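Local coordinates for oxidoreductase, fmn-binding (Shewanella oneidensis, PDB 4AWU), which binds FMN and, like other members of the NADH:flavin oxidoreductase family, probably transfers electrons between NADH or NADPH and CH-CH groups of its substrates, at residues A81-V86 / A173-I178; K66-T71 / Q100-G105. The protein carries 1 engineered substitution. All coordinates share one frame; numbering follows the deposited sequence.

Interaction 1. Residues A81-V86 / A173-I178; sequences AGWRIV and AGFDGI. With 4CH (4-chlorophenol), chain F.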
loop_
_atom_site.group_PDB
_atom_site.type_symbol
_atom_site.label_atom_id
_atom_site.label_comp_id
_atom_site.label_asym_id
_atom_site.label_seq_id
_atom_site.Cartn_x
_atom_site.Cartn_y
_atom_site.Cartn_z
ATOM N N ALA A 81 5.618 -5.042 18.195
ATOM C CA ALA A 81 5.878 -4.066 19.249
ATOM C C ALA A 81 6.379 -2.752 18.666
ATOM O O ALA A 81 5.967 -1.676 19.098
ATOM C CB ALA A 81 6.881 -4.618 20.246
ATOM N N GLY A 82 7.268 -2.844 17.685
ATOM C CA GLY A 82 7.767 -1.660 17.003
ATOM C C GLY A 82 6.653 -0.867 16.346
ATOM O O GLY A 82 6.618 0.364 16.428
ATOM N N TRP A 83 5.740 -1.566 15.677
ATOM C CA TRP A 83 4.599 -0.901 15.059
ATOM C C TRP A 83 3.684 -0.302 16.117
ATOM O O TRP A 83 3.087 0.744 15.899
ATOM C CB TRP A 83 3.804 -1.871 14.182
ATOM C CG TRP A 83 4.317 -1.991 12.780
ATOM C CD1 TRP A 83 4.645 -3.139 12.126
ATOM C CD2 TRP A 83 4.554 -0.920 11.854
ATOM N NE1 TRP A 83 5.067 -2.855 10.850
ATOM C CE2 TRP A 83 5.022 -1.500 10.659
ATOM C CE3 TRP A 83 4.414 0.468 11.921
ATOM C CZ2 TRP A 83 5.354 -0.739 9.539
ATOM C CZ3 TRP A 83 4.743 1.225 10.805
ATOM C CH2 TRP A 83 5.206 0.617 9.631
ATOM N N ARG A 84 3.573 -0.965 17.264
ATOM C CA ARG A 84 2.718 -0.470 18.340
ATOM C C ARG A 84 3.148 0.921 18.803
ATOM O O ARG A 84 2.319 1.798 19.046
ATOM C CB ARG A 84 2.708 -1.458 19.515
ATOM C CG ARG A 84 2.196 -0.875 20.826
ATOM C CD ARG A 84 0.734 -0.455 20.748
ATOM N NE ARG A 84 -0.172 -1.600 20.723
ATOM C CZ ARG A 84 -1.491 -1.518 20.883
ATOM N NH1 ARG A 84 -2.074 -0.345 21.090
ATOM N NH2 ARG A 84 -2.233 -2.618 20.842
ATOM N N ILE A 85 4.449 1.134 18.910
ATOM C CA ILE A 85 4.945 2.440 19.316
ATOM C C ILE A 85 4.611 3.475 18.245
ATOM O O ILE A 85 4.288 4.626 18.556
ATOM C CB ILE A 85 6.450 2.401 19.602
ATOM C CG1 ILE A 85 6.698 1.602 20.885
ATOM C CG2 ILE A 85 7.006 3.814 19.744
ATOM C CD1 ILE A 85 8.143 1.262 21.134
ATOM N N VAL A 86 4.670 3.061 16.983
ATOM C CA VAL A 86 4.273 3.939 15.890
ATOM C C VAL A 86 2.795 4.307 16.000
ATOM O O VAL A 86 2.439 5.479 15.948
ATOM C CB VAL A 86 4.525 3.298 14.511
ATOM C CG1 VAL A 86 3.936 4.173 13.412
ATOM C CG2 VAL A 86 6.013 3.082 14.285
ATOM N N ALA A 173 -0.802 -4.660 17.106
ATOM C CA ALA A 173 0.110 -3.520 17.051
ATOM C C ALA A 173 -0.648 -2.203 17.167
ATOM O O ALA A 173 -0.050 -1.126 17.117
ATOM C CB ALA A 173 0.911 -3.543 15.763
ATOM N N GLY A 174 -1.967 -2.287 17.299
ATOM C CA GLY A 174 -2.781 -1.114 17.559
ATOM C C GLY A 174 -3.175 -0.323 16.327
ATOM O O GLY A 174 -3.655 0.801 16.451
ATOM N N PHE A 175 -2.973 -0.888 15.142
ATOM C CA PHE A 175 -3.490 -0.272 13.926
ATOM C C PHE A 175 -5.010 -0.276 13.968
ATOM O O PHE A 175 -5.616 -1.154 14.582
ATOM C CB PHE A 175 -3.029 -1.025 12.682
ATOM C CG PHE A 175 -1.597 -0.777 12.313
ATOM C CD1 PHE A 175 -1.241 0.343 11.582
ATOM C CD2 PHE A 175 -0.608 -1.673 12.683
ATOM C CE1 PHE A 175 0.070 0.563 11.235
ATOM C CE2 PHE A 175 0.705 -1.457 12.332
ATOM C CZ PHE A 175 1.045 -0.337 11.607
ATOM N N ASP A 176 -5.625 0.694 13.304
ATOM C CA ASP A 176 -7.081 0.767 13.235
ATOM C C ASP A 176 -7.640 -0.137 12.144
ATOM O O ASP A 176 -8.843 -0.394 12.088
ATOM C CB ASP A 176 -7.518 2.198 12.979
ATOM C CG ASP A 176 -7.059 3.136 14.062
ATOM O OD1 ASP A 176 -7.539 2.999 15.209
ATOM O OD2 ASP A 176 -6.212 4.005 13.772
ATOM N N GLY A 177 -6.761 -0.609 11.276
ATOM C CA GLY A 177 -7.175 -1.424 10.157
ATOM C C GLY A 177 -5.971 -1.814 9.338
ATOM O O GLY A 177 -4.830 -1.514 9.703
ATOM N N ILE A 178 -6.228 -2.491 8.230
ATOM C CA ILE A 178 -5.165 -2.908 7.341
ATOM C C ILE A 178 -5.541 -2.558 5.911
ATOM O O ILE A 178 -6.718 -2.491 5.560
ATOM C CB ILE A 178 -4.875 -4.417 7.460
ATOM C CG1 ILE A 178 -6.052 -5.249 6.942
ATOM C CG2 ILE A 178 -4.559 -4.780 8.898
ATOM C CD1 ILE A 178 -5.966 -5.585 5.462
HETATM CL CL9 4CH F . 2.605 2.174 24.376
HETATM C C4 4CH F . 1.702 0.702 24.386
HETATM C C5 4CH F . 2.360 -0.520 24.413
HETATM C C6 4CH F . 1.631 -1.701 24.422
HETATM C C1 4CH F . 0.243 -1.653 24.401
HETATM O O7 4CH F . -0.487 -2.819 24.408
HETATM C C2 4CH F . -0.414 -0.430 24.372
HETATM C C3 4CH F . 0.317 0.749 24.365
#
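R84 lays its guanidinium over the backbone of A173 and G174, with CZ 3.6 Å from G174 CA, while a 4-chlorophenol (chain F) lies nearly parallel against the opposite face, its C2 3.7 Å from R84 NH1. The contact belongs to the outer layer of the TIM barrel: helix 77-93 packs against the loop that leads from helix 153-172 into strand 177-181. G174 ends the earlier helix in a Schellman motif; its positive phi suits glycine, and a beta carbon here would run into R84 NH1. With CG anti to the backbone N (chi1 163°) and bends at chi2 and chi3, the arginine chain curls over the loop; NH1 forms a salt bridge with E88, one turn along its own helix, and NH2 bonds to the carbonyl of E172. With an alanine in place of R84, E88 would probably lose its charge partner and E172 O this donor, and a gap would be likely to open between G174 and the chlorophenol. Deeper in, W83 and F175 form an offset edge-to-face pair. The edge of the phenyl points toward the indole face, with planes at 63° and the centroid of the indole five-membered ring 5.2 Å from that of F175. F175 CZ comes within 3.5 Å of W83 CE3, and the small A173 CB fits against W83 CB at 3.7 Å. The indole's one polar atom, NE1, is buried but bonded to T59 OG1. Between the arginine and the aromatic pair, A173 O is hydrogen-bonded to T87 OG1, which also bonds R84 O, and takes a CA-H...O contact from R84 CA, 3.1 Å away.

Interaction 2. Residues K66-T71 / Q100-G105; sequences KGYAWT and QLWHVG. With 4CH (4-chlorophenol), chain E; FMN (flavin mononucleotide), chain B.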
loop_
_atom_site.group_PDB
_atom_site.type_symbol
_atom_site.label_atom_id
_atom_site.label_comp_id
_atom_site.label_asym_id
_atom_site.label_seq_id
_atom_site.Cartn_x
_atom_site.Cartn_y
_atom_site.Cartn_z
ATOM N N LYS A 66 8.909 -10.284 1.659
ATOM C CA LYS A 66 9.740 -9.088 1.583
ATOM C C LYS A 66 10.402 -8.931 0.216
ATOM O O LYS A 66 10.879 -9.904 -0.368
ATOM C CB LYS A 66 10.810 -9.182 2.666
ATOM C CG LYS A 66 11.778 -8.025 2.747
ATOM C CD LYS A 66 12.793 -8.343 3.828
ATOM C CE LYS A 66 13.854 -7.285 3.979
ATOM N NZ LYS A 66 14.878 -7.756 4.952
ATOM N N GLY A 67 10.447 -7.700 -0.285
ATOM C CA GLY A 67 11.060 -7.428 -1.571
ATOM C C GLY A 67 12.298 -6.557 -1.505
ATOM O O GLY A 67 13.156 -6.634 -2.381
ATOM N N TYR A 68 12.405 -5.735 -0.469
ATOM C CA TYR A 68 13.443 -4.713 -0.430
ATOM C C TYR A 68 14.110 -4.640 0.934
ATOM O O TYR A 68 13.463 -4.832 1.959
ATOM C CB TYR A 68 12.841 -3.351 -0.774
ATOM C CG TYR A 68 12.012 -3.361 -2.033
ATOM C CD1 TYR A 68 10.690 -3.795 -2.019
ATOM C CD2 TYR A 68 12.546 -2.932 -3.233
ATOM C CE1 TYR A 68 9.933 -3.804 -3.167
ATOM C CE2 TYR A 68 11.795 -2.935 -4.388
ATOM C CZ TYR A 68 10.490 -3.373 -4.350
ATOM O OH TYR A 68 9.733 -3.380 -5.497
ATOM N N ALA A 69 15.408 -4.355 0.939
ATOM C CA ALA A 69 16.154 -4.248 2.184
ATOM C C ALA A 69 15.527 -3.217 3.106
ATOM O O ALA A 69 15.108 -2.144 2.665
ATOM C CB ALA A 69 17.606 -3.878 1.910
ATOM N N TRP A 70 15.458 -3.564 4.385
ATOM C CA TRP A 70 15.143 -2.616 5.450
ATOM C C TRP A 70 13.688 -2.169 5.500
ATOM O O TRP A 70 13.374 -1.184 6.166
ATOM C CB TRP A 70 16.030 -1.377 5.344
ATOM C CG TRP A 70 17.456 -1.675 5.029
ATOM C CD1 TRP A 70 18.191 -2.742 5.458
ATOM C CD2 TRP A 70 18.323 -0.899 4.200
ATOM N NE1 TRP A 70 19.467 -2.672 4.953
ATOM C CE2 TRP A 70 19.571 -1.551 4.173
ATOM C CE3 TRP A 70 18.166 0.286 3.478
ATOM C CZ2 TRP A 70 20.653 -1.056 3.453
ATOM C CZ3 TRP A 70 19.239 0.773 2.765
ATOM C CH2 TRP A 70 20.467 0.104 2.759
ATOM N N THR A 71 12.794 -2.876 4.816
ATOM C CA THR A 71 11.371 -2.583 4.971
ATOM C C THR A 71 10.883 -3.281 6.235
ATOM O O THR A 71 11.344 -4.375 6.555
ATOM C CB THR A 71 10.543 -3.012 3.742
ATOM O OG1 THR A 71 10.663 -4.423 3.531
ATOM C CG2 THR A 71 11.018 -2.273 2.504
ATOM N N GLN A 100 -0.350 -1.333 5.768
ATOM C CA GLN A 100 -0.412 -1.913 4.432
ATOM C C GLN A 100 0.280 -3.264 4.410
ATOM O O GLN A 100 1.511 -3.339 4.442
ATOM C CB GLN A 100 0.203 -1.014 3.359
ATOM C CG GLN A 100 -0.097 -1.568 1.968
ATOM C CD GLN A 100 0.625 -0.873 0.844
ATOM O OE1 GLN A 100 1.847 -0.792 0.835
ATOM N NE2 GLN A 100 -0.134 -0.391 -0.134
ATOM N N LEU A 101 -0.517 -4.328 4.347
ATOM C CA LEU A 101 0.014 -5.685 4.345
ATOM C C LEU A 101 0.583 -6.027 2.981
ATOM O O LEU A 101 -0.122 -5.987 1.970
ATOM C CB LEU A 101 -1.076 -6.683 4.705
ATOM C CG LEU A 101 -1.791 -6.437 6.029
ATOM C CD1 LEU A 101 -2.660 -7.638 6.344
ATOM C CD2 LEU A 101 -0.802 -6.163 7.159
ATOM N N TRP A 102 1.853 -6.406 2.971
ATOM C CA TRP A 102 2.613 -6.529 1.740
ATOM C C TRP A 102 3.093 -7.947 1.490
ATOM O O TRP A 102 3.674 -8.580 2.375
ATOM C CB TRP A 102 3.841 -5.634 1.847
ATOM C CG TRP A 102 4.406 -5.158 0.556
ATOM C CD1 TRP A 102 3.911 -5.371 -0.697
ATOM C CD2 TRP A 102 5.582 -4.358 0.394
ATOM N NE1 TRP A 102 4.709 -4.749 -1.629
ATOM C CE2 TRP A 102 5.742 -4.124 -0.983
ATOM C CE3 TRP A 102 6.514 -3.819 1.286
ATOM C CZ2 TRP A 102 6.801 -3.373 -1.491
ATOM C CZ3 TRP A 102 7.561 -3.073 0.779
ATOM C CH2 TRP A 102 7.696 -2.858 -0.595
ATOM N N HIS A 103 2.849 -8.438 0.281
ATOM C CA HIS A 103 3.569 -9.590 -0.229
ATOM C C HIS A 103 3.997 -9.265 -1.657
ATOM O O HIS A 103 3.163 -9.013 -2.530
ATOM C CB HIS A 103 2.724 -10.861 -0.168
ATOM C CG HIS A 103 3.527 -12.109 -0.322
ATOM N ND1 HIS A 103 4.299 -12.352 -1.435
ATOM C CD2 HIS A 103 3.699 -13.174 0.495
ATOM C CE1 HIS A 103 4.904 -13.521 -1.303
ATOM N NE2 HIS A 103 4.559 -14.037 -0.139
ATOM N N VAL A 104 5.306 -9.238 -1.881
ATOM C CA VAL A 104 5.854 -8.754 -3.147
ATOM C C VAL A 104 5.833 -9.801 -4.245
ATOM O O VAL A 104 5.934 -9.474 -5.427
ATOM C CB VAL A 104 7.304 -8.270 -2.995
ATOM C CG1 VAL A 104 7.375 -7.124 -1.992
ATOM C CG2 VAL A 104 8.214 -9.421 -2.584
ATOM N N GLY A 105 5.744 -11.063 -3.851
ATOM C CA GLY A 105 5.599 -12.131 -4.810
ATOM C C GLY A 105 6.906 -12.226 -5.559
ATOM O O GLY A 105 7.968 -12.328 -4.946
HETATM CL CL9 4CH E . 17.770 2.850 -2.635
HETATM C C4 4CH E . 16.828 1.711 -1.742
HETATM C C5 4CH E . 17.335 1.155 -0.576
HETATM C C6 4CH E . 16.564 0.258 0.150
HETATM C C1 4CH E . 15.295 -0.077 -0.298
HETATM O O7 4CH E . 14.520 -0.943 0.436
HETATM C C2 4CH E . 14.787 0.475 -1.463
HETATM C C3 4CH E . 15.556 1.373 -2.187
HETATM N N1 FMN B . 2.538 2.661 -2.664
HETATM C C2 FMN B . 2.171 1.520 -1.991
HETATM O O2 FMN B . 1.085 1.005 -2.254
HETATM N N3 FMN B . 3.006 0.962 -1.042
HETATM C C4 FMN B . 4.254 1.503 -0.808
HETATM O O4 FMN B . 4.922 1.116 0.150
HETATM C C4A FMN B . 4.612 2.667 -1.477
HETATM N N5 FMN B . 5.837 3.235 -1.251
HETATM C C5A FMN B . 6.207 4.373 -1.922
HETATM C C6 FMN B . 7.424 4.963 -1.619
HETATM C C7 FMN B . 7.796 6.149 -2.240
HETATM C C7M FMN B . 9.119 6.759 -1.888
HETATM C C8 FMN B . 6.959 6.715 -3.202
HETATM C C8M FMN B . 7.324 8.017 -3.853
HETATM C C9 FMN B . 5.730 6.131 -3.486
HETATM C C9A FMN B . 5.333 4.975 -2.817
HETATM N N10 FMN B . 4.126 4.368 -3.103
HETATM C C10 FMN B . 3.762 3.229 -2.422
HETATM C "C1'" FMN B . 3.122 5.024 -4.001
HETATM C "C2'" FMN B . 2.487 6.180 -3.228
HETATM O "O2'" FMN B . 1.733 5.650 -2.157
HETATM C "C3'" FMN B . 1.577 7.045 -4.098
HETATM O "O3'" FMN B . 0.469 6.282 -4.521
HETATM C "C4'" FMN B . 2.342 7.607 -5.298
HETATM O "O4'" FMN B . 3.540 8.214 -4.859
HETATM C "C5'" FMN B . 1.540 8.634 -6.094
HETATM O "O5'" FMN B . 1.097 9.684 -5.261
HETATM P P FMN B . 1.839 11.119 -5.265
HETATM O O1P FMN B . 3.224 10.923 -4.693
HETATM O O2P FMN B . 1.941 11.636 -6.679
HETATM O O3P FMN B . 1.027 12.071 -4.424
#
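Y68 and W102 meet rim to rim in the tight part of this contact. Their planes are only 17° apart, yet neither ring lies over the other's face: the centroids of the phenol and the indole six-membered ring are 5.5 Å apart, and Y68 CD1 presses within 3.4 Å of W102 CH2. T71 adds its methyl at the indole edge, CG2 to W102 CZ3 3.9 Å, while its hydroxyl bonds to Q60. A chi1 of -154° swings the W102 indole away from its own backbone N and across to the loop, and H181 stacks on it while Y186 meets it edge-to-face; Y68 OH and Y186 OH are hydrogen-bonded to each other. Beneath the indole, V104 straddles the loop backbone: CG1 lies 3.6 Å from G67 N, and CG2 packs 3.5 Å from K66 O. G67 fits because a beta carbon here would collide with V104 CG1.

The setting is the mouth of a flavin-binding TIM barrel, where strand 96-102 ends and the loop following strand 53-60 folds over it. Q100, with its chain extended, offers both ends of its amide to the flavin: OE1 accepts from FMN N3, and NE2 donates to FMN O2 at 2.8 Å in an almost straight bond (175°). NE2 also bonds to E179.

Away from the indole the packing loosens. K66 meets V104 through its backbone alone, and its extended side chain runs outward to a salt bridge with D35. The type II turn from Y68 to T71 carries A69 and the partly exposed W70 clear of the strand, toward a 4-chlorophenol (chain E) whose O7 donates to A69 O at 2.6 Å.

Overall arrangement
The two interactions serve the same barrel at different levels. Interaction 1 holds helix 77-93 to the loop entering strand 177-181, whereas interaction 2 sits where the neighbouring strand 96-102 runs out beside the flavin; their centres are about 17 Å apart. They touch where the strands lie side by side, I178 CB packing 4.0 Å from L101 CG. Along the chain their segments alternate, and helix 77-93 leads directly into strand 96-102. Q100 of interaction 2 binds FMN itself, while the W83 side chain of interaction 1 stays about 10 Å from the cofactor at nearest approach. R84 meets one 4-chlorophenol and the 66-71 loop another, while W102 also lines the pocket of a third, together with H181 and Y186.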